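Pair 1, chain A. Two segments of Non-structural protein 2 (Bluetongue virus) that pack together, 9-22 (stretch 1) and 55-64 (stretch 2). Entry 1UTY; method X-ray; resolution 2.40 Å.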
# COMPACT_ATOMS: atom_id res chain seq x y z
N THR A 9 -11.39 11.62 13.02
CA THR A 9 -12.05 11.93 11.75
C THR A 9 -11.05 12.00 10.60
O THR A 9 -10.00 12.64 10.73
CB THR A 9 -12.76 13.32 11.92
OG1 THR A 9 -13.78 13.22 12.92
CG2 THR A 9 -13.53 13.75 10.67
N LYS A 10 -11.37 11.37 9.47
CA LYS A 10 -10.55 11.52 8.27
C LYS A 10 -11.30 12.24 7.14
O LYS A 10 -12.49 11.97 6.90
CB LYS A 10 -10.02 10.17 7.77
CG LYS A 10 -9.15 9.38 8.77
CD LYS A 10 -7.80 10.05 9.08
CE LYS A 10 -7.31 9.69 10.50
NZ LYS A 10 -6.78 10.87 11.29
N ASN A 11 -10.59 13.14 6.45
CA ASN A 11 -11.13 13.89 5.33
C ASN A 11 -10.43 13.59 4.02
O ASN A 11 -9.26 13.91 3.85
CB ASN A 11 -11.04 15.39 5.61
CG ASN A 11 -12.08 15.85 6.56
OD1 ASN A 11 -13.23 16.05 6.17
ND2 ASN A 11 -11.72 15.96 7.83
N ILE A 12 -11.16 12.97 3.11
CA ILE A 12 -10.63 12.56 1.83
C ILE A 12 -11.28 13.45 0.78
O ILE A 12 -12.50 13.59 0.73
CB ILE A 12 -10.89 11.03 1.60
CG1 ILE A 12 -10.19 10.20 2.67
CG2 ILE A 12 -10.36 10.56 0.24
CD1 ILE A 12 -11.10 9.77 3.79
N PHE A 13 -10.43 14.08 -0.02
CA PHE A 13 -10.85 14.96 -1.08
C PHE A 13 -10.48 14.27 -2.38
O PHE A 13 -9.32 14.23 -2.76
CB PHE A 13 -10.16 16.32 -0.93
CG PHE A 13 -10.48 17.01 0.39
CD1 PHE A 13 -11.59 17.84 0.49
CD2 PHE A 13 -9.69 16.77 1.52
CE1 PHE A 13 -11.91 18.46 1.71
CE2 PHE A 13 -9.99 17.38 2.74
CZ PHE A 13 -11.11 18.23 2.85
N VAL A 14 -11.48 13.68 -3.03
CA VAL A 14 -11.25 12.96 -4.27
C VAL A 14 -11.15 13.96 -5.39
O VAL A 14 -12.03 14.81 -5.56
CB VAL A 14 -12.34 11.90 -4.55
CG1 VAL A 14 -11.98 11.09 -5.79
CG2 VAL A 14 -12.49 10.94 -3.35
N LEU A 15 -10.04 13.89 -6.12
CA LEU A 15 -9.84 14.63 -7.34
C LEU A 15 -9.97 13.60 -8.46
O LEU A 15 -9.11 12.71 -8.61
CB LEU A 15 -8.46 15.29 -7.36
CG LEU A 15 -8.03 15.97 -8.68
CD1 LEU A 15 -8.97 17.12 -9.07
CD2 LEU A 15 -6.56 16.46 -8.61
N ASP A 16 -11.07 13.69 -9.20
CA ASP A 16 -11.39 12.76 -10.27
C ASP A 16 -11.82 13.56 -11.49
O ASP A 16 -13.02 13.74 -11.74
CB ASP A 16 -12.52 11.80 -9.84
CG ASP A 16 -13.00 10.88 -10.98
OD1 ASP A 16 -12.20 10.52 -11.87
OD2 ASP A 16 -14.16 10.45 -11.07
N VAL A 17 -10.83 14.04 -12.24
CA VAL A 17 -11.02 15.00 -13.33
C VAL A 17 -11.82 14.44 -14.52
O VAL A 17 -12.57 15.18 -15.16
CB VAL A 17 -9.63 15.61 -13.79
CG1 VAL A 17 -9.69 16.17 -15.20
CG2 VAL A 17 -9.19 16.71 -12.84
N THR A 18 -11.65 13.15 -14.82
CA THR A 18 -12.41 12.53 -15.91
C THR A 18 -13.82 12.17 -15.48
O THR A 18 -14.64 11.77 -16.30
CB THR A 18 -11.70 11.28 -16.57
OG1 THR A 18 -11.56 10.22 -15.61
CG2 THR A 18 -10.28 11.61 -16.99
N ALA A 19 -14.10 12.31 -14.18
CA ALA A 19 -15.46 12.16 -13.64
C ALA A 19 -16.11 10.82 -14.00
O ALA A 19 -17.29 10.77 -14.33
CB ALA A 19 -16.34 13.31 -14.09
N LYS A 20 -15.34 9.74 -13.93
CA LYS A 20 -15.88 8.40 -14.16
C LYS A 20 -16.32 7.76 -12.83
O LYS A 20 -17.02 6.75 -12.84
CB LYS A 20 -14.88 7.50 -14.91
CG LYS A 20 -14.33 8.06 -16.25
CD LYS A 20 -15.43 8.42 -17.22
CE LYS A 20 -14.91 8.62 -18.65
NZ LYS A 20 -16.07 8.90 -19.53
N THR A 21 -15.92 8.33 -11.70
CA THR A 21 -16.46 7.88 -10.41
C THR A 21 -17.66 8.74 -10.03
O THR A 21 -17.79 9.89 -10.48
CB THR A 21 -15.41 7.93 -9.27
OG1 THR A 21 -15.11 9.29 -8.94
CG2 THR A 21 -14.08 7.31 -9.67
N LEU A 22 -18.53 8.19 -9.19
CA LEU A 22 -19.64 8.98 -8.66
C LEU A 22 -19.15 10.33 -8.13
O LEU A 22 -19.72 11.38 -8.45
CB LEU A 22 -20.39 8.22 -7.56
CG LEU A 22 -21.52 9.07 -6.96
CD1 LEU A 22 -22.71 9.09 -7.91
CD2 LEU A 22 -21.92 8.57 -5.58
N GLY A 55 -5.91 17.09 5.58
CA GLY A 55 -6.67 16.30 4.64
C GLY A 55 -5.85 15.50 3.62
O GLY A 55 -4.66 15.78 3.39
N TYR A 56 -6.51 14.52 3.02
CA TYR A 56 -5.92 13.67 1.98
C TYR A 56 -6.48 14.09 0.63
O TYR A 56 -7.70 14.18 0.48
CB TYR A 56 -6.26 12.19 2.22
CG TYR A 56 -5.73 11.64 3.52
CD1 TYR A 56 -6.36 11.94 4.74
CD2 TYR A 56 -4.59 10.85 3.55
CE1 TYR A 56 -5.84 11.45 5.95
CE2 TYR A 56 -4.08 10.36 4.74
CZ TYR A 56 -4.71 10.66 5.93
OH TYR A 56 -4.21 10.16 7.09
N VAL A 57 -5.60 14.36 -0.32
CA VAL A 57 -6.04 14.52 -1.70
C VAL A 57 -5.84 13.17 -2.37
O VAL A 57 -4.72 12.66 -2.47
CB VAL A 57 -5.28 15.63 -2.45
CG1 VAL A 57 -5.62 15.61 -3.93
CG2 VAL A 57 -5.59 16.99 -1.86
N LEU A 58 -6.94 12.57 -2.77
CA LEU A 58 -6.92 11.33 -3.48
C LEU A 58 -7.19 11.63 -4.96
O LEU A 58 -8.34 11.79 -5.38
CB LEU A 58 -7.96 10.37 -2.90
CG LEU A 58 -8.03 8.97 -3.52
CD1 LEU A 58 -6.62 8.32 -3.58
CD2 LEU A 58 -9.05 8.10 -2.74
N ASN A 59 -6.10 11.74 -5.71
CA ASN A 59 -6.13 11.94 -7.14
C ASN A 59 -6.30 10.55 -7.76
O ASN A 59 -5.41 9.69 -7.62
CB ASN A 59 -4.81 12.60 -7.55
CG ASN A 59 -4.70 12.90 -9.06
OD1 ASN A 59 -5.50 12.46 -9.86
ND2 ASN A 59 -3.66 13.63 -9.43
N VAL A 60 -7.45 10.30 -8.39
CA VAL A 60 -7.65 9.04 -9.11
C VAL A 60 -8.01 9.26 -10.57
O VAL A 60 -8.50 10.33 -10.91
CB VAL A 60 -8.70 8.09 -8.41
CG1 VAL A 60 -8.34 7.85 -6.96
CG2 VAL A 60 -10.11 8.59 -8.55
N PRO A 61 -7.74 8.28 -11.44
CA PRO A 61 -8.09 8.37 -12.86
C PRO A 61 -9.46 7.76 -13.24
O PRO A 61 -9.88 7.91 -14.40
CB PRO A 61 -6.97 7.57 -13.53
CG PRO A 61 -6.74 6.43 -12.51
CD PRO A 61 -7.02 7.02 -11.14
N GLY A 62 -10.13 7.11 -12.29
CA GLY A 62 -11.40 6.44 -12.52
C GLY A 62 -11.77 5.50 -11.38
O GLY A 62 -11.14 5.52 -10.30
N PRO A 63 -12.75 4.63 -11.60
CA PRO A 63 -13.24 3.74 -10.54
C PRO A 63 -12.18 2.73 -10.11
O PRO A 63 -11.26 2.44 -10.87
CB PRO A 63 -14.46 3.04 -11.16
CG PRO A 63 -14.39 3.29 -12.63
CD PRO A 63 -13.43 4.41 -12.89
N GLY A 64 -12.30 2.22 -8.89
CA GLY A 64 -11.29 1.37 -8.31
C GLY A 64 -11.37 1.24 -6.80
O GLY A 64 -12.08 2.00 -6.13
O HOH W 1 -8.31 13.13 -11.72

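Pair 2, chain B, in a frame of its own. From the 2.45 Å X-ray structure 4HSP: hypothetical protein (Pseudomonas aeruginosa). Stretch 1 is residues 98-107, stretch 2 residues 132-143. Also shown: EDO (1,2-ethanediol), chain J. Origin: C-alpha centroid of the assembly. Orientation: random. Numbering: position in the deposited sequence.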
# COMPACT_ATOMS: atom_id res chain seq x y z
N VAL B 98 13.40 0.44 -18.20
CA VAL B 98 14.47 -0.54 -18.15
C VAL B 98 13.87 -1.89 -17.71
O VAL B 98 13.22 -1.96 -16.67
CB VAL B 98 15.64 -0.11 -17.22
CG1 VAL B 98 16.80 -1.09 -17.30
CG2 VAL B 98 16.11 1.32 -17.52
N TYR B 99 14.07 -2.95 -18.50
CA TYR B 99 13.70 -4.32 -18.13
C TYR B 99 14.85 -4.85 -17.27
O TYR B 99 15.98 -4.97 -17.75
CB TYR B 99 13.46 -5.18 -19.38
CG TYR B 99 12.88 -6.55 -19.14
CD1 TYR B 99 13.69 -7.61 -18.73
CD2 TYR B 99 11.55 -6.83 -19.44
CE1 TYR B 99 13.16 -8.90 -18.53
CE2 TYR B 99 11.01 -8.11 -19.27
CZ TYR B 99 11.82 -9.14 -18.81
OH TYR B 99 11.29 -10.40 -18.65
N VAL B 100 14.58 -5.08 -15.97
CA VAL B 100 15.59 -5.52 -15.00
C VAL B 100 15.35 -6.99 -14.61
O VAL B 100 14.21 -7.39 -14.42
CB VAL B 100 15.60 -4.60 -13.74
CG1 VAL B 100 16.77 -4.91 -12.82
CG2 VAL B 100 15.58 -3.14 -14.12
N LYS B 101 16.46 -7.77 -14.51
CA LYS B 101 16.58 -9.15 -14.01
C LYS B 101 17.54 -9.10 -12.80
O LYS B 101 18.61 -8.50 -12.91
CB LYS B 101 17.11 -10.14 -15.09
CG LYS B 101 16.11 -10.46 -16.19
CD LYS B 101 16.56 -11.63 -17.06
CE LYS B 101 15.71 -11.78 -18.32
NZ LYS B 101 16.06 -12.99 -19.12
N THR B 102 17.12 -9.64 -11.65
CA THR B 102 17.96 -9.65 -10.44
C THR B 102 17.97 -11.05 -9.76
O THR B 102 16.92 -11.70 -9.63
CB THR B 102 17.55 -8.52 -9.45
OG1 THR B 102 18.46 -8.51 -8.34
CG2 THR B 102 16.13 -8.63 -8.93
N ALA B 103 19.15 -11.51 -9.34
CA ALA B 103 19.31 -12.77 -8.62
C ALA B 103 18.86 -12.57 -7.15
O ALA B 103 18.19 -13.44 -6.59
CB ALA B 103 20.74 -13.27 -8.69
N LYS B 104 19.22 -11.42 -6.56
CA LYS B 104 18.81 -10.98 -5.22
C LYS B 104 17.48 -10.25 -5.39
O LYS B 104 17.46 -9.07 -5.80
CB LYS B 104 19.87 -10.06 -4.55
CG LYS B 104 21.29 -10.60 -4.43
CD LYS B 104 22.28 -9.47 -4.13
CE LYS B 104 23.64 -9.99 -3.73
NZ LYS B 104 24.58 -8.89 -3.38
N GLY B 105 16.38 -10.98 -5.18
CA GLY B 105 15.03 -10.46 -5.36
C GLY B 105 14.62 -9.35 -4.41
O GLY B 105 15.28 -9.11 -3.40
N VAL B 106 13.52 -8.67 -4.74
CA VAL B 106 12.96 -7.60 -3.92
C VAL B 106 11.63 -8.08 -3.36
O VAL B 106 10.86 -8.72 -4.07
CB VAL B 106 12.77 -6.26 -4.69
CG1 VAL B 106 12.35 -5.13 -3.75
CG2 VAL B 106 14.03 -5.87 -5.45
N GLN B 107 11.35 -7.73 -2.10
CA GLN B 107 10.10 -8.04 -1.39
C GLN B 107 8.93 -7.34 -2.07
O GLN B 107 9.01 -6.14 -2.28
CB GLN B 107 10.21 -7.57 0.08
CG GLN B 107 11.51 -7.94 0.81
CD GLN B 107 11.43 -9.27 1.54
OE1 GLN B 107 10.42 -9.98 1.51
NE2 GLN B 107 12.52 -9.62 2.22
N ALA B 132 6.86 -2.14 -23.79
CA ALA B 132 8.12 -2.38 -24.47
C ALA B 132 9.18 -1.48 -23.84
O ALA B 132 8.87 -0.35 -23.45
CB ALA B 132 7.98 -2.08 -25.95
N ALA B 133 10.44 -1.98 -23.73
CA ALA B 133 11.58 -1.23 -23.21
C ALA B 133 12.71 -1.28 -24.23
O ALA B 133 12.82 -2.25 -24.98
CB ALA B 133 12.03 -1.81 -21.87
N GLY B 134 13.51 -0.21 -24.28
CA GLY B 134 14.65 -0.07 -25.17
C GLY B 134 15.96 -0.38 -24.46
O GLY B 134 17.00 -0.47 -25.11
N TYR B 135 15.88 -0.59 -23.13
CA TYR B 135 17.00 -0.86 -22.24
C TYR B 135 16.76 -2.07 -21.36
O TYR B 135 15.63 -2.36 -20.99
CB TYR B 135 17.27 0.36 -21.33
CG TYR B 135 17.52 1.64 -22.11
CD1 TYR B 135 18.70 1.83 -22.83
CD2 TYR B 135 16.55 2.64 -22.18
CE1 TYR B 135 18.93 2.99 -23.55
CE2 TYR B 135 16.77 3.81 -22.91
CZ TYR B 135 17.97 3.99 -23.59
OH TYR B 135 18.21 5.13 -24.30
N ARG B 136 17.87 -2.74 -21.00
CA ARG B 136 17.89 -3.89 -20.10
C ARG B 136 18.99 -3.71 -19.05
O ARG B 136 19.99 -3.01 -19.27
CB ARG B 136 18.10 -5.22 -20.87
CG ARG B 136 16.99 -5.63 -21.81
CD ARG B 136 17.40 -6.86 -22.57
NE ARG B 136 16.85 -8.07 -21.96
CZ ARG B 136 16.04 -8.93 -22.58
NH1 ARG B 136 15.69 -8.72 -23.84
NH2 ARG B 136 15.59 -10.00 -21.94
N MSE B 137 18.81 -4.36 -17.91
CA MSE B 137 19.76 -4.32 -16.81
C MSE B 137 19.75 -5.64 -16.03
O MSE B 137 18.70 -6.20 -15.72
CB MSE B 137 19.44 -3.15 -15.88
CG MSE B 137 20.44 -2.88 -14.78
SE MSE B 137 20.30 -0.97 -14.29
CE MSE B 137 22.03 -0.54 -14.68
N GLN B 138 20.94 -6.15 -15.76
CA GLN B 138 21.19 -7.30 -14.92
C GLN B 138 21.69 -6.68 -13.64
O GLN B 138 22.83 -6.22 -13.57
CB GLN B 138 22.19 -8.26 -15.59
CG GLN B 138 22.40 -9.57 -14.83
CD GLN B 138 21.15 -10.41 -14.69
OE1 GLN B 138 20.45 -10.68 -15.68
NE2 GLN B 138 20.86 -10.85 -13.47
N ALA B 139 20.78 -6.50 -12.69
CA ALA B 139 21.09 -5.82 -11.44
C ALA B 139 22.01 -6.63 -10.50
O ALA B 139 21.82 -7.83 -10.29
CB ALA B 139 19.81 -5.45 -10.72
N SER B 140 22.99 -5.91 -9.92
CA SER B 140 23.95 -6.33 -8.89
C SER B 140 23.39 -5.96 -7.52
O SER B 140 23.66 -6.64 -6.52
CB SER B 140 25.30 -5.61 -9.06
OG SER B 140 25.72 -5.44 -10.41
N LYS B 141 22.63 -4.83 -7.47
CA LYS B 141 22.07 -4.27 -6.26
C LYS B 141 20.78 -3.50 -6.55
O LYS B 141 20.70 -2.72 -7.51
CB LYS B 141 23.10 -3.33 -5.63
CG LYS B 141 22.95 -3.03 -4.15
CD LYS B 141 23.91 -1.89 -3.79
CE LYS B 141 24.26 -1.79 -2.32
NZ LYS B 141 24.82 -0.45 -2.00
N VAL B 142 19.77 -3.75 -5.71
CA VAL B 142 18.47 -3.09 -5.68
C VAL B 142 18.30 -2.66 -4.24
O VAL B 142 18.23 -3.49 -3.35
CB VAL B 142 17.28 -3.90 -6.23
CG1 VAL B 142 16.03 -3.02 -6.29
CG2 VAL B 142 17.60 -4.47 -7.61
N THR B 143 18.40 -1.37 -4.01
CA THR B 143 18.40 -0.78 -2.68
C THR B 143 17.40 0.36 -2.64
O THR B 143 17.29 1.11 -3.61
CB THR B 143 19.83 -0.31 -2.29
OG1 THR B 143 20.57 0.13 -3.44
CG2 THR B 143 20.61 -1.41 -1.61
C1 EDO J . 18.17 -8.97 -18.98
O1 EDO J . 17.25 -7.88 -18.87
C2 EDO J . 19.61 -8.59 -18.51
O2 EDO J . 20.37 -8.08 -19.60

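Two parallel β-strands packed side by side, each followed by a change of chain direction, in pair 1 (Bluetongue virus non-structural protein 2) and pair 2 (a hypothetical protein of Pseudomonas aeruginosa). Fourteen central residues superpose with an RMSD of 1.0 Å; the strand axes approach to 4.6 Å at 26° in pair 1 and to 4.4 Å at 21° in pair 2. The same ladder joins both. Phe13(A) N donates to Tyr56(A) O (2.8 Å), as its match Tyr99(B) N does to Tyr135(B) O (3.0 Å); Leu58(A) N to Phe13(A) O (2.9 Å) is repeated by Met137(B) N to Tyr99(B) O (2.9 Å). Leu15(A) N to Leu58(A) O (2.8 Å) and Val60(A) N to Leu15(A) O (2.9 Å) correspond to Lys101(B) N to Met137(B) O (3.0 Å) and Ala139(B) N to Lys101(B) O (3.0 Å).

The face bearing Ile12(A), Val14(A), Tyr56(A) and Leu58(A) is buried and matches that of Val98(B), Val100(B), Tyr135(B) and the selenomethionine Met137(B). Its closer apolar contacts step diagonally between the strands: Ile12(A) CG2 lies 4.0 Å from Leu58(A) CB, and Val98(B) CG1 lies 3.6 Å from Met137(B) CB. One step on, Val14(A) CG1 meets Val60(A) CG2 at 4.2 Å, whereas Val100(B) CG1 reaches the small Ala139(B) at its CB, 3.7 Å away.

The other face differs most. Pair 1 places Phe13(A), Val57(A), Leu15(A) and Asn59(A) there, with Leu15(A) CB 4.5 Å from Val57(A) CG1 and Leu15(A) CD2 4.0 Å from Asn59(A) CG. Pair 2 has Tyr99(B), Arg136(B), Lys101(B) and Gln138(B) at the matching positions. The like-charged Lys101(B) NZ and Arg136(B) NH2 stand 4.1 Å apart, and Lys101(B) CE lies 4.0 Å from Arg136(B) NH2, at the edge of the guanidinium; a 1,2-ethanediol, probably from the crystallisation liquor, sits among them and accepts a hydrogen bond at O1 from Arg136(B) NE (3.1 Å).

Beyond the ladder, Asp16(A) and Thr102(B) coincide, and each side chain ties down the chain that follows. Asp16(A) OD2 accepts from Thr21(A) OG1 (2.6 Å) and Thr21(A) N (2.8 Å), while Thr102(B) OG1 donates to Lys104(B) O (2.8 Å). Pair 1 turns through a type I β-turn from Asp16(A) to Ala19(A), and Thr18(A) OG1 adds a weak bond to Pro61(A) O (3.1 Å). In pair 2 the chain turns a corner at Ala103(B) and Lys104(B), after which Val106(B) CG2 packs on Val142(B) CG1 at 3.6 Å.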